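Local coordinates for protein 2-(acetamidomethylene)succinate hydrolase (PDB 3KXP) that catalyses the last step of vitamin B6 degradation, hydrolysing (E)-2-(acetamidomethylene)succinate to succinic semialdehyde, acetate, ammonia and carbon dioxide, at residues H75-N80 with A181-G186; S81-P86 with V296-P301; N118-D123 with G144-V149; G126-L131 with A136-H141; A198-R203 with I214-G219. All blocks are in the same frame, centred on the assembly; numbering follows the deposited sequence.

Contact 1: residues H75-N80 with A181-G186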
# COMPACT_ATOMS: atom_id res chain seq x y z
N HIS A 75 3.91 7.68 19.34
CA HIS A 75 3.27 6.67 20.18
C HIS A 75 1.76 6.86 20.44
O HIS A 75 1.17 7.88 20.08
CB HIS A 75 3.99 6.64 21.53
CG HIS A 75 3.86 7.92 22.29
ND1 HIS A 75 2.71 8.27 22.96
CD2 HIS A 75 4.69 8.99 22.40
CE1 HIS A 75 2.83 9.50 23.43
NE2 HIS A 75 4.02 9.95 23.11
N GLY A 76 1.15 5.87 21.08
CA GLY A 76 -0.27 5.95 21.41
C GLY A 76 -0.48 6.62 22.76
O GLY A 76 0.50 6.95 23.44
N ILE A 77 -1.73 6.82 23.17
CA ILE A 77 -2.03 7.47 24.45
C ILE A 77 -1.42 6.73 25.66
O ILE A 77 -1.41 5.50 25.72
CB ILE A 77 -3.54 7.63 24.64
CG1 ILE A 77 -3.83 8.69 25.71
CG2 ILE A 77 -4.16 6.31 25.04
CD1 ILE A 77 -5.29 9.13 25.73
N THR A 78 -0.91 7.52 26.61
CA THR A 78 -0.25 7.05 27.85
C THR A 78 1.11 6.41 27.62
O THR A 78 1.85 6.17 28.57
CB THR A 78 -1.10 6.05 28.69
OG1 THR A 78 -1.05 4.75 28.10
CG2 THR A 78 -2.54 6.52 28.79
N SER A 79 1.45 6.14 26.36
CA SER A 79 2.73 5.52 26.02
C SER A 79 3.82 6.59 25.88
O SER A 79 3.64 7.73 26.31
CB SER A 79 2.56 4.74 24.71
OG SER A 79 3.68 3.92 24.42
N ASN A 80 4.96 6.23 25.28
CA ASN A 80 6.06 7.17 25.08
C ASN A 80 7.03 6.67 23.99
O ASN A 80 7.01 5.50 23.61
CB ASN A 80 6.81 7.40 26.40
CG ASN A 80 7.78 6.28 26.74
OD1 ASN A 80 8.93 6.31 26.33
ND2 ASN A 80 7.30 5.29 27.48
N ALA A 181 -12.30 4.78 29.61
CA ALA A 181 -12.49 4.26 30.96
C ALA A 181 -11.22 3.74 31.66
O ALA A 181 -11.12 3.82 32.88
CB ALA A 181 -13.54 3.16 30.95
N ARG A 182 -10.27 3.22 30.90
CA ARG A 182 -9.04 2.70 31.51
C ARG A 182 -7.79 3.52 31.17
O ARG A 182 -6.67 3.13 31.50
CB ARG A 182 -8.84 1.24 31.10
CG ARG A 182 -8.93 1.01 29.60
CD ARG A 182 -9.08 -0.48 29.25
NE ARG A 182 -7.81 -1.20 29.18
CZ ARG A 182 -6.82 -0.91 28.33
NH1 ARG A 182 -6.95 0.11 27.48
NH2 ARG A 182 -5.72 -1.64 28.31
N VAL A 183 -7.98 4.67 30.54
CA VAL A 183 -6.86 5.52 30.14
C VAL A 183 -5.93 5.91 31.29
O VAL A 183 -4.72 6.01 31.10
CB VAL A 183 -7.36 6.80 29.44
CG1 VAL A 183 -8.11 7.67 30.42
CG2 VAL A 183 -6.20 7.53 28.82
N ASN A 184 -6.48 6.11 32.48
CA ASN A 184 -5.69 6.48 33.65
C ASN A 184 -5.62 5.38 34.70
O ASN A 184 -5.37 5.64 35.88
CB ASN A 184 -6.23 7.76 34.28
CG ASN A 184 -5.61 9.02 33.69
OD1 ASN A 184 -6.25 10.06 33.62
ND2 ASN A 184 -4.35 8.92 33.27
N ALA A 185 -5.86 4.15 34.26
CA ALA A 185 -5.82 3.00 35.15
C ALA A 185 -4.39 2.83 35.63
O ALA A 185 -4.12 2.14 36.61
CB ALA A 185 -6.27 1.76 34.40
N GLY A 186 -3.47 3.48 34.92
CA GLY A 186 -2.07 3.40 35.27
C GLY A 186 -1.62 4.50 36.21
O GLY A 186 -0.51 4.44 36.75

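Contact 2: residues S81-P86 with V296-P301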
# COMPACT_ATOMS: atom_id res chain seq x y z
N SER A 81 7.87 7.58 23.50
CA SER A 81 8.82 7.30 22.41
C SER A 81 9.66 6.02 22.43
O SER A 81 9.99 5.50 21.36
CB SER A 81 9.77 8.49 22.25
OG SER A 81 10.57 8.68 23.41
N ALA A 82 10.01 5.52 23.60
CA ALA A 82 10.85 4.32 23.68
C ALA A 82 10.32 3.05 23.02
O ALA A 82 11.10 2.22 22.56
CB ALA A 82 11.20 4.02 25.13
N VAL A 83 9.00 2.88 22.96
CA VAL A 83 8.43 1.68 22.37
C VAL A 83 8.84 1.49 20.91
O VAL A 83 8.69 0.40 20.36
CB VAL A 83 6.89 1.68 22.46
CG1 VAL A 83 6.45 1.94 23.89
CG2 VAL A 83 6.31 2.74 21.51
N PHE A 84 9.38 2.53 20.29
CA PHE A 84 9.78 2.43 18.89
C PHE A 84 11.24 2.09 18.63
O PHE A 84 11.61 1.82 17.49
CB PHE A 84 9.45 3.73 18.14
CG PHE A 84 7.98 3.98 17.98
CD1 PHE A 84 7.34 4.97 18.72
CD2 PHE A 84 7.23 3.22 17.09
CE1 PHE A 84 5.97 5.21 18.57
CE2 PHE A 84 5.86 3.44 16.93
CZ PHE A 84 5.23 4.44 17.68
N GLU A 85 12.08 2.09 19.66
CA GLU A 85 13.49 1.80 19.43
C GLU A 85 13.75 0.49 18.68
O GLU A 85 14.56 0.46 17.76
CB GLU A 85 14.29 1.82 20.76
CG GLU A 85 14.20 3.16 21.50
CD GLU A 85 15.37 3.41 22.47
OE1 GLU A 85 15.96 2.44 22.99
OE2 GLU A 85 15.68 4.60 22.71
N PRO A 86 13.06 -0.60 19.04
CA PRO A 86 13.30 -1.86 18.32
C PRO A 86 13.05 -1.73 16.81
O PRO A 86 13.77 -2.31 16.00
CB PRO A 86 12.32 -2.83 18.98
CG PRO A 86 12.12 -2.26 20.35
CD PRO A 86 12.03 -0.78 20.08
N VAL A 296 -0.38 -3.30 17.15
CA VAL A 296 0.28 -3.89 16.00
C VAL A 296 1.81 -3.90 15.97
O VAL A 296 2.42 -4.97 15.87
CB VAL A 296 -0.21 -3.23 14.70
CG1 VAL A 296 0.30 -4.02 13.49
CG2 VAL A 296 -1.73 -3.13 14.72
N ASN A 297 2.43 -2.73 16.06
CA ASN A 297 3.89 -2.68 16.00
C ASN A 297 4.60 -3.46 17.11
O ASN A 297 5.66 -4.05 16.88
CB ASN A 297 4.37 -1.21 15.93
CG ASN A 297 3.89 -0.38 17.10
OD1 ASN A 297 4.70 0.15 17.87
ND2 ASN A 297 2.57 -0.24 17.24
N GLU A 298 4.01 -3.50 18.29
CA GLU A 298 4.64 -4.23 19.39
C GLU A 298 4.36 -5.74 19.32
O GLU A 298 5.24 -6.55 19.62
CB GLU A 298 4.18 -3.66 20.74
CG GLU A 298 4.87 -2.34 21.10
CD GLU A 298 4.17 -1.56 22.20
OE1 GLU A 298 3.12 -0.95 21.93
OE2 GLU A 298 4.67 -1.55 23.35
N VAL A 299 3.15 -6.11 18.92
CA VAL A 299 2.76 -7.52 18.85
C VAL A 299 3.24 -8.23 17.58
O VAL A 299 3.51 -9.42 17.61
CB VAL A 299 1.22 -7.67 18.98
CG1 VAL A 299 0.83 -9.14 18.97
CG2 VAL A 299 0.73 -7.01 20.28
N SER A 300 3.37 -7.50 16.47
CA SER A 300 3.82 -8.08 15.21
C SER A 300 4.91 -7.23 14.58
O SER A 300 4.72 -6.65 13.51
CB SER A 300 2.65 -8.19 14.22
OG SER A 300 1.54 -8.86 14.79
N PRO A 301 6.08 -7.15 15.24
CA PRO A 301 7.21 -6.36 14.75
C PRO A 301 7.72 -6.66 13.33
O PRO A 301 8.03 -5.73 12.58
CB PRO A 301 8.29 -6.59 15.81
CG PRO A 301 7.96 -7.97 16.33
CD PRO A 301 6.45 -7.91 16.44
O HOH W 1 7.84 -0.51 17.64

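Contact 3: residues N118-D123 with G144-V149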
# COMPACT_ATOMS: atom_id res chain seq x y z
N ASN A 118 -5.75 19.12 16.45
CA ASN A 118 -4.99 20.28 15.98
C ASN A 118 -3.76 20.58 16.82
O ASN A 118 -2.69 20.85 16.29
CB ASN A 118 -5.87 21.52 15.91
CG ASN A 118 -6.76 21.55 14.68
OD1 ASN A 118 -7.61 22.43 14.53
ND2 ASN A 118 -6.56 20.58 13.80
N ASP A 119 -3.93 20.54 18.14
CA ASP A 119 -2.82 20.80 19.05
C ASP A 119 -1.66 19.86 18.74
O ASP A 119 -0.55 20.32 18.49
CB ASP A 119 -3.26 20.63 20.50
CG ASP A 119 -4.38 21.59 20.88
OD1 ASP A 119 -4.18 22.81 20.71
OD2 ASP A 119 -5.45 21.13 21.34
N TYR A 120 -1.92 18.55 18.73
CA TYR A 120 -0.87 17.58 18.43
C TYR A 120 -0.35 17.72 17.00
O TYR A 120 0.84 17.49 16.73
CB TYR A 120 -1.37 16.14 18.61
CG TYR A 120 -1.52 15.66 20.04
CD1 TYR A 120 -2.73 15.79 20.71
CD2 TYR A 120 -0.46 15.02 20.69
CE1 TYR A 120 -2.89 15.29 22.00
CE2 TYR A 120 -0.61 14.52 21.98
CZ TYR A 120 -1.83 14.65 22.63
OH TYR A 120 -1.99 14.17 23.91
N ALA A 121 -1.25 18.07 16.08
CA ALA A 121 -0.88 18.22 14.68
C ALA A 121 0.08 19.40 14.48
O ALA A 121 1.07 19.29 13.75
CB ALA A 121 -2.14 18.41 13.82
N ASP A 122 -0.22 20.52 15.13
CA ASP A 122 0.64 21.69 15.02
C ASP A 122 2.00 21.39 15.64
O ASP A 122 3.02 21.91 15.18
CB ASP A 122 -0.00 22.91 15.69
CG ASP A 122 -1.27 23.38 14.99
OD1 ASP A 122 -1.41 23.13 13.77
OD2 ASP A 122 -2.13 24.01 15.64
N ASP A 123 2.02 20.55 16.68
CA ASP A 123 3.29 20.19 17.31
C ASP A 123 4.20 19.51 16.30
O ASP A 123 5.40 19.74 16.29
CB ASP A 123 3.08 19.23 18.48
CG ASP A 123 2.64 19.93 19.74
OD1 ASP A 123 2.23 19.22 20.69
OD2 ASP A 123 2.70 21.17 19.80
N GLY A 144 -0.92 8.64 17.88
CA GLY A 144 0.09 9.11 16.94
C GLY A 144 -0.41 9.05 15.50
O GLY A 144 -0.19 9.98 14.73
N ALA A 145 -1.09 7.96 15.14
CA ALA A 145 -1.63 7.80 13.79
C ALA A 145 -2.65 8.90 13.50
O ALA A 145 -2.60 9.54 12.45
CB ALA A 145 -2.27 6.42 13.62
N ARG A 146 -3.57 9.11 14.42
CA ARG A 146 -4.58 10.15 14.25
C ARG A 146 -3.88 11.51 14.07
O ARG A 146 -4.24 12.29 13.20
CB ARG A 146 -5.51 10.18 15.46
CG ARG A 146 -6.53 11.30 15.43
CD ARG A 146 -5.98 12.54 16.12
NE ARG A 146 -6.96 12.99 17.09
CZ ARG A 146 -6.66 13.54 18.26
NH1 ARG A 146 -5.40 13.72 18.63
NH2 ARG A 146 -7.65 13.88 19.07
N ASN A 147 -2.86 11.76 14.88
CA ASN A 147 -2.13 13.01 14.80
C ASN A 147 -1.41 13.16 13.47
O ASN A 147 -1.47 14.23 12.86
CB ASN A 147 -1.11 13.11 15.95
CG ASN A 147 -1.78 13.23 17.31
OD1 ASN A 147 -2.96 13.58 17.39
ND2 ASN A 147 -1.03 12.96 18.38
N SER A 148 -0.73 12.11 13.02
CA SER A 148 -0.00 12.18 11.76
C SER A 148 -0.88 12.46 10.54
O SER A 148 -0.53 13.28 9.70
CB SER A 148 0.80 10.90 11.53
OG SER A 148 1.83 10.79 12.48
N VAL A 149 -2.02 11.78 10.44
CA VAL A 149 -2.90 11.99 9.30
C VAL A 149 -3.47 13.41 9.32
O VAL A 149 -3.64 14.04 8.27
CB VAL A 149 -4.04 10.96 9.27
CG1 VAL A 149 -4.96 11.22 8.07
CG2 VAL A 149 -3.45 9.55 9.19

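Contact 4: residues G126-L131 with A136-H141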
# COMPACT_ATOMS: atom_id res chain seq x y z
N GLY A 126 5.55 22.06 13.74
CA GLY A 126 6.58 22.82 14.42
C GLY A 126 7.89 22.06 14.50
O GLY A 126 8.95 22.60 14.24
N LEU A 127 7.81 20.78 14.86
CA LEU A 127 8.98 19.93 15.01
C LEU A 127 9.67 19.66 13.66
O LEU A 127 10.90 19.64 13.58
CB LEU A 127 8.57 18.63 15.69
CG LEU A 127 9.62 17.61 16.16
CD1 LEU A 127 10.11 16.84 14.97
CD2 LEU A 127 10.76 18.30 16.88
N ILE A 128 8.89 19.46 12.61
CA ILE A 128 9.49 19.23 11.31
C ILE A 128 10.23 20.49 10.88
O ILE A 128 11.36 20.42 10.39
CB ILE A 128 8.42 18.84 10.27
CG1 ILE A 128 7.78 17.50 10.68
CG2 ILE A 128 9.05 18.70 8.88
CD1 ILE A 128 6.57 17.13 9.86
N ARG A 129 9.61 21.65 11.08
CA ARG A 129 10.24 22.93 10.73
C ARG A 129 11.51 23.16 11.54
O ARG A 129 12.54 23.54 11.00
CB ARG A 129 9.28 24.09 10.98
CG ARG A 129 8.23 24.27 9.91
CD ARG A 129 7.05 25.04 10.47
NE ARG A 129 5.99 25.22 9.49
CZ ARG A 129 4.75 25.58 9.79
NH1 ARG A 129 4.42 25.79 11.06
NH2 ARG A 129 3.85 25.74 8.84
N THR A 130 11.41 22.93 12.85
CA THR A 130 12.55 23.13 13.75
C THR A 130 13.71 22.20 13.43
O THR A 130 14.87 22.59 13.56
CB THR A 130 12.13 22.94 15.21
OG1 THR A 130 11.13 23.90 15.54
CG2 THR A 130 13.33 23.12 16.14
N LEU A 131 13.41 20.98 13.01
CA LEU A 131 14.47 20.03 12.68
C LEU A 131 15.09 20.40 11.35
O LEU A 131 16.24 20.05 11.07
CB LEU A 131 13.92 18.61 12.62
CG LEU A 131 13.42 17.99 13.93
CD1 LEU A 131 12.94 16.57 13.65
CD2 LEU A 131 14.54 17.99 14.96
N ALA A 136 8.98 14.99 6.34
CA ALA A 136 9.10 13.75 7.08
C ALA A 136 8.06 12.69 6.80
O ALA A 136 6.92 12.98 6.44
CB ALA A 136 9.11 14.05 8.58
N ILE A 137 8.49 11.44 6.96
CA ILE A 137 7.62 10.30 6.81
C ILE A 137 7.12 10.10 8.24
O ILE A 137 7.91 9.95 9.17
CB ILE A 137 8.41 9.05 6.36
CG1 ILE A 137 8.96 9.28 4.94
CG2 ILE A 137 7.51 7.81 6.43
CD1 ILE A 137 9.89 8.20 4.46
N LEU A 138 5.81 10.13 8.42
CA LEU A 138 5.20 9.97 9.73
C LEU A 138 4.67 8.54 10.00
O LEU A 138 3.81 8.03 9.28
CB LEU A 138 4.06 10.98 9.89
CG LEU A 138 4.36 12.43 10.28
CD1 LEU A 138 5.63 12.94 9.61
CD2 LEU A 138 3.16 13.29 9.90
N VAL A 139 5.20 7.91 11.05
CA VAL A 139 4.81 6.57 11.47
C VAL A 139 4.12 6.72 12.83
O VAL A 139 4.78 6.91 13.85
CB VAL A 139 6.02 5.66 11.66
CG1 VAL A 139 5.58 4.30 12.19
CG2 VAL A 139 6.76 5.50 10.34
N GLY A 140 2.79 6.64 12.84
CA GLY A 140 2.08 6.80 14.09
C GLY A 140 1.19 5.66 14.54
O GLY A 140 0.54 4.99 13.74
N HIS A 141 1.15 5.44 15.85
CA HIS A 141 0.33 4.39 16.40
C HIS A 141 -0.82 4.98 17.19
O HIS A 141 -0.60 5.72 18.15
CB HIS A 141 1.13 3.49 17.33
CG HIS A 141 0.31 2.41 17.97
ND1 HIS A 141 0.57 1.91 19.23
CD2 HIS A 141 -0.78 1.74 17.52
CE1 HIS A 141 -0.33 0.99 19.53
NE2 HIS A 141 -1.16 0.87 18.51

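Contact 5: residues A198-R203 with I214-G219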
# COMPACT_ATOMS: atom_id res chain seq x y z
N ALA A 198 3.89 -6.23 35.98
CA ALA A 198 2.72 -7.05 36.29
C ALA A 198 1.49 -6.29 35.83
O ALA A 198 0.63 -6.83 35.14
CB ALA A 198 2.63 -7.31 37.78
N TYR A 199 1.42 -5.01 36.20
CA TYR A 199 0.31 -4.17 35.80
C TYR A 199 0.17 -4.11 34.28
O TYR A 199 -0.91 -4.31 33.73
CB TYR A 199 0.48 -2.75 36.34
CG TYR A 199 -0.43 -1.77 35.64
CD1 TYR A 199 -1.81 -1.85 35.77
CD2 TYR A 199 0.10 -0.82 34.76
CE1 TYR A 199 -2.66 -1.00 35.05
CE2 TYR A 199 -0.73 0.03 34.04
CZ TYR A 199 -2.10 -0.07 34.18
OH TYR A 199 -2.92 0.75 33.44
N LEU A 200 1.27 -3.82 33.60
CA LEU A 200 1.26 -3.71 32.15
C LEU A 200 0.90 -5.02 31.47
O LEU A 200 0.01 -5.06 30.63
CB LEU A 200 2.61 -3.16 31.65
CG LEU A 200 2.91 -1.71 32.05
CD1 LEU A 200 4.36 -1.37 31.74
CD2 LEU A 200 1.97 -0.75 31.32
N ALA A 201 1.58 -6.10 31.83
CA ALA A 201 1.29 -7.41 31.23
C ALA A 201 -0.20 -7.71 31.33
O ALA A 201 -0.78 -8.30 30.42
CB ALA A 201 2.10 -8.50 31.93
N GLY A 202 -0.82 -7.31 32.44
CA GLY A 202 -2.23 -7.54 32.65
C GLY A 202 -3.13 -6.64 31.82
O GLY A 202 -4.21 -7.06 31.39
N ARG A 203 -2.71 -5.41 31.59
CA ARG A 203 -3.51 -4.48 30.81
C ARG A 203 -3.33 -4.73 29.31
O ARG A 203 -4.25 -4.51 28.52
CB ARG A 203 -3.13 -3.02 31.13
CG ARG A 203 -4.13 -2.01 30.56
CD ARG A 203 -3.64 -0.58 30.63
NE ARG A 203 -4.62 0.37 30.08
CZ ARG A 203 -4.40 1.67 29.93
NH1 ARG A 203 -3.23 2.20 30.30
NH2 ARG A 203 -5.34 2.46 29.42
N ILE A 214 10.14 -2.66 28.04
CA ILE A 214 10.51 -1.37 27.48
C ILE A 214 9.58 -0.26 27.98
O ILE A 214 10.04 0.82 28.35
CB ILE A 214 10.52 -1.39 25.93
CG1 ILE A 214 11.75 -2.16 25.44
CG2 ILE A 214 10.54 0.04 25.37
CD1 ILE A 214 11.79 -2.38 23.94
N ARG A 215 8.28 -0.52 28.00
CA ARG A 215 7.31 0.46 28.48
C ARG A 215 7.55 0.70 29.98
O ARG A 215 7.53 1.84 30.45
CB ARG A 215 5.88 -0.04 28.29
CG ARG A 215 5.33 0.06 26.88
CD ARG A 215 3.99 -0.64 26.81
NE ARG A 215 3.33 -0.49 25.52
CZ ARG A 215 2.30 0.32 25.29
NH1 ARG A 215 1.82 1.07 26.28
NH2 ARG A 215 1.76 0.38 24.08
N ALA A 216 7.76 -0.38 30.71
CA ALA A 216 7.99 -0.31 32.15
C ALA A 216 9.18 0.58 32.52
O ALA A 216 9.10 1.39 33.45
CB ALA A 216 8.20 -1.71 32.71
N GLU A 217 10.29 0.44 31.81
CA GLU A 217 11.48 1.22 32.11
C GLU A 217 11.43 2.64 31.59
O GLU A 217 12.11 3.51 32.13
CB GLU A 217 12.73 0.55 31.52
CG GLU A 217 12.91 -0.90 31.90
CD GLU A 217 14.22 -1.48 31.38
OE1 GLU A 217 14.62 -1.12 30.25
OE2 GLU A 217 14.85 -2.29 32.10
N SER A 218 10.64 2.90 30.56
CA SER A 218 10.61 4.23 29.97
C SER A 218 9.48 5.17 30.34
O SER A 218 9.65 6.38 30.32
CB SER A 218 10.66 4.12 28.45
OG SER A 218 9.49 3.47 27.96
N GLY A 219 8.31 4.63 30.68
CA GLY A 219 7.19 5.51 30.99
C GLY A 219 6.88 5.74 32.45
O GLY A 219 5.89 6.38 32.78

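Contact 1: residues H75-N80 with A181-G186
Val183 pushes one methyl, CG2, between Ile77 and Thr78, joining the loop after strand 70-74 of the alpha/beta hydrolase fold to the turn that follows helix 173-182. In this fold that loop helps form the oxyanion hole, and Ile77 is a chloride-binding residue here, consistent with an anion held at that site. Helix 173-182 follows strand 159-165, where lid helices are commonly inserted in the family.

CG2 of Val183 is 3.6 Å from CD1 of Ile77, the two side chains meeting at about a right angle. Ile77 reaches this far because CG1 stands opposite the backbone N (chi1 -162°) and the chain continues straight into CD1. The same valine methyl is met by Thr78 CG2, 3.8 Å away, which also lies 3.2 Å from Val183 O, the carbonyl of the second residue of the type I turn from Arg182 to Ala185. The hydroxyl of Thr78 turns back instead, donating from OG1 to Ile77 O at 2.5 Å. With an alanine here, Ile77 O would probably lose that donor and the Val183 methyl and carbonyl would probably border a gap.

Both residues sit at the corner of a type II turn from Gly76 to Ser79, Ile77 second and Thr78 third. The turn is gripped at Gly76 O, which takes the Ser79 N bond (3.2 Å) on one face of its carbonyl plane and, on the opposite face, a bond from His75 ND1 (2.6 Å) lying in the imidazole plane.

Contact 2: residues S81-P86 with V296-P301
Phe84 brings CE2 to 3.6 Å from Asn297 OD1, and this is the tighter part of the contact between 81-86 and 296-301. Ring and amide planes are only 16° apart, yet the oxygen approaches the ring obliquely and the two side chains run at about a right angle to each other. The asparagine is directed there by its first torsion (chi1 57°), which puts CG between the backbone N and the carbonyl carbon. Val83 CG2 rests over one face of the phenylalanine ring, toward its rim, and Phe73 of strand 70-74 meets the ring as well.

Beside this, a water bridges the segments, donating to the backbone oxygen Val83 O (3.0 Å) and to the side-chain oxygen Asn297 OD1 (3.2 Å). The segments belong to two loop-and-helix connections of the alpha/beta hydrolase fold: the 3-10 turn 81-84 leading into helix 85-89, and the short helix just after His294, the probable catalytic histidine.

Spacing is wider at Val83, though it buries the most surface: its CB and CG1 both stand 4.0 Å from Glu298 OE2. That carboxylate is chiefly held by a salt bridge to NE of Arg215, so the valine merely lies alongside a charge that Arg215 probably offsets. Val83 is also partly exposed, whereas Phe84 and Asn297 are buried.

Contact 3: residues N118-D123 with G144-V149
Tyr120 lies against the amide of Asn147 where helices 117-131 and 143-154 cross. The van der Waals part is close: ND2 of Asn147 is 3.1 Å from CD2 of Tyr120 and 3.2 Å from its CB, and CG of Asn147 is likewise 3.2 Å from that CB. The asparagine holds CG anti to its carbonyl carbon (chi1 -67°), which brings the amide against the tyrosine. Amide and ring planes differ by 19°, but the nitrogen comes at the ring obliquely. Arg146 adds a lighter touch, the edge of its guanidinium at NH1 being 4.0 Å from Tyr120 CD1. At Ala121, CB stands 4.3 Å from Asn147 O, a small residue that lets the backbones close to 5.4 Å between the CA atoms of Ala121 and Asn147.

The axes of the two helix segments come within 8.5 Å at a crossing angle of -70°. Helix 143-154 is the one that follows the nucleophile elbow of an alpha/beta hydrolase: it starts directly behind Ser142, the probable nucleophile, and Gly144 completes the GxSxG pattern.

Hydrogen bonds fix the flat groups. NH1 of Arg146 donates to OD1 of Asn147 at 2.7 Å, in the carbonyl plane and close to the guanidinium plane, while ND2 of the same amide bonds OE1 of Gln102, so both polar atoms of the amide are engaged. A leucine in its place would probably leave Gln102 OE1 and the Arg146 N-H without these mates and the guanidinium freer to turn. The hydroxyl of Tyr120 is paired with OG1 of Thr239.

Contact 4: residues G126-L131 with A136-H141
No flat side-chain group lies where Ile128 meets Ala136 and Leu138; the one aromatic ring of the two segments, the imidazole of His141, is at the far end of the strand. There it meets the ring of His294 with the planes about 35° apart, and its NE2 is hydrogen-bonded to His294 O.

The contact itself is wholly aliphatic and rests on a single methyl. CD1 of Ile128 stands 4.2 Å from CB of Ala136 and 4.3 Å from CD1 of Leu138, two residues apart on one strand and so on the same side of it. Ile128 reaches the strand by an extended chain: CG1 points away from its own carbonyl carbon (chi1 -64°), and chi2 of 171° carries CD1 straight on toward the sheet. Such spacings make this a light touch, and Leu72 of strand 70-74 also packs on Ile128.

Helix 117-131 thus lies over the central sheet of the alpha/beta hydrolase fold, and a short loop leads from it into strand 136-141. Strand 96-100, helix 117-131 and strand 136-141 form a beta-alpha-beta crossover, with strand 70-74 lying between the two parallel strands. Strand 136-141 is bonded on one side to strand 70-74, through Ile137, and on the other to strand 159-165, through Ala136 and Leu138, and it runs on into the nucleophile elbow.

Contact 5: residues A198-R203 with I214-G219
Leu200 carries this contact through one methyl, CD1, set against the backbone where Arg215 passes into Ala216. It lies 3.7 Å from Ala216 N, 3.8 Å from Ala216 CA and 4.0 Å from Ala216 CB, with Arg215 CB also at 4.0 Å. The leucine is aimed by an extended route: CG is turned from the carbonyl carbon to lie beside the backbone N (chi1 -67°), and chi2 of 169° sends CD1 on from helix 193-203 toward helix 209-218. Ala216 is small enough to admit the methyl close to the helix backbone, and its CB also packs on Ile193, Val196 and Glu197 one and two turns earlier along helix 193-203.

Both helices belong to the stretch between strands 159-165 and 258-263, where alpha/beta hydrolases commonly carry a lid over the active site; this pair is probably part of such a lid.

Of the Arg215 side chain, CB is the atom that meets the leucine. Beyond CG its chain is stretched out toward the catalytic side, where NE makes its salt bridge with Glu298 and the guanidinium has a cation-pi contact with Tyr204. Glu298 probably offsets the like charge of Arg203, whose NH1 is 6.6 Å from Arg215 NH1.

Farther out, the end of helix 209-218 is tied at Ile214 O, which accepts from Ser218 N and, on the opposite face of its plane, from Ser218 OG at 2.7 Å. That hydroxyl is also reached by ND2 of Asn80, and the backbone of Gly219 is hydrogen-bonded to that of Leu230.

How the contacts relate
Contacts 3 and 4 hold the nucleophile side: strand 136-141 leads through Ser142 into helix 143-154, and Ala145 CB lies 3.2 Å from Gly140 O. Contacts 1, 2 and 5 adjoin one another on the side of the probable lid. Contact 5 is joined to contact 2 by a 2.8 Å salt bridge from Arg215 NE to Glu298 OE2, and to contact 1 by a probable hydrogen bond from Asn80 ND2 to Ser218 OG, 2.9 Å. Contacts 1 and 2 meet at His75 N and Phe84 CE1, 3.3 Å apart. The side chain of Ile77 is about 6 Å from that of Ser142, while the centres of contacts 4 and 5 are about 26 Å apart.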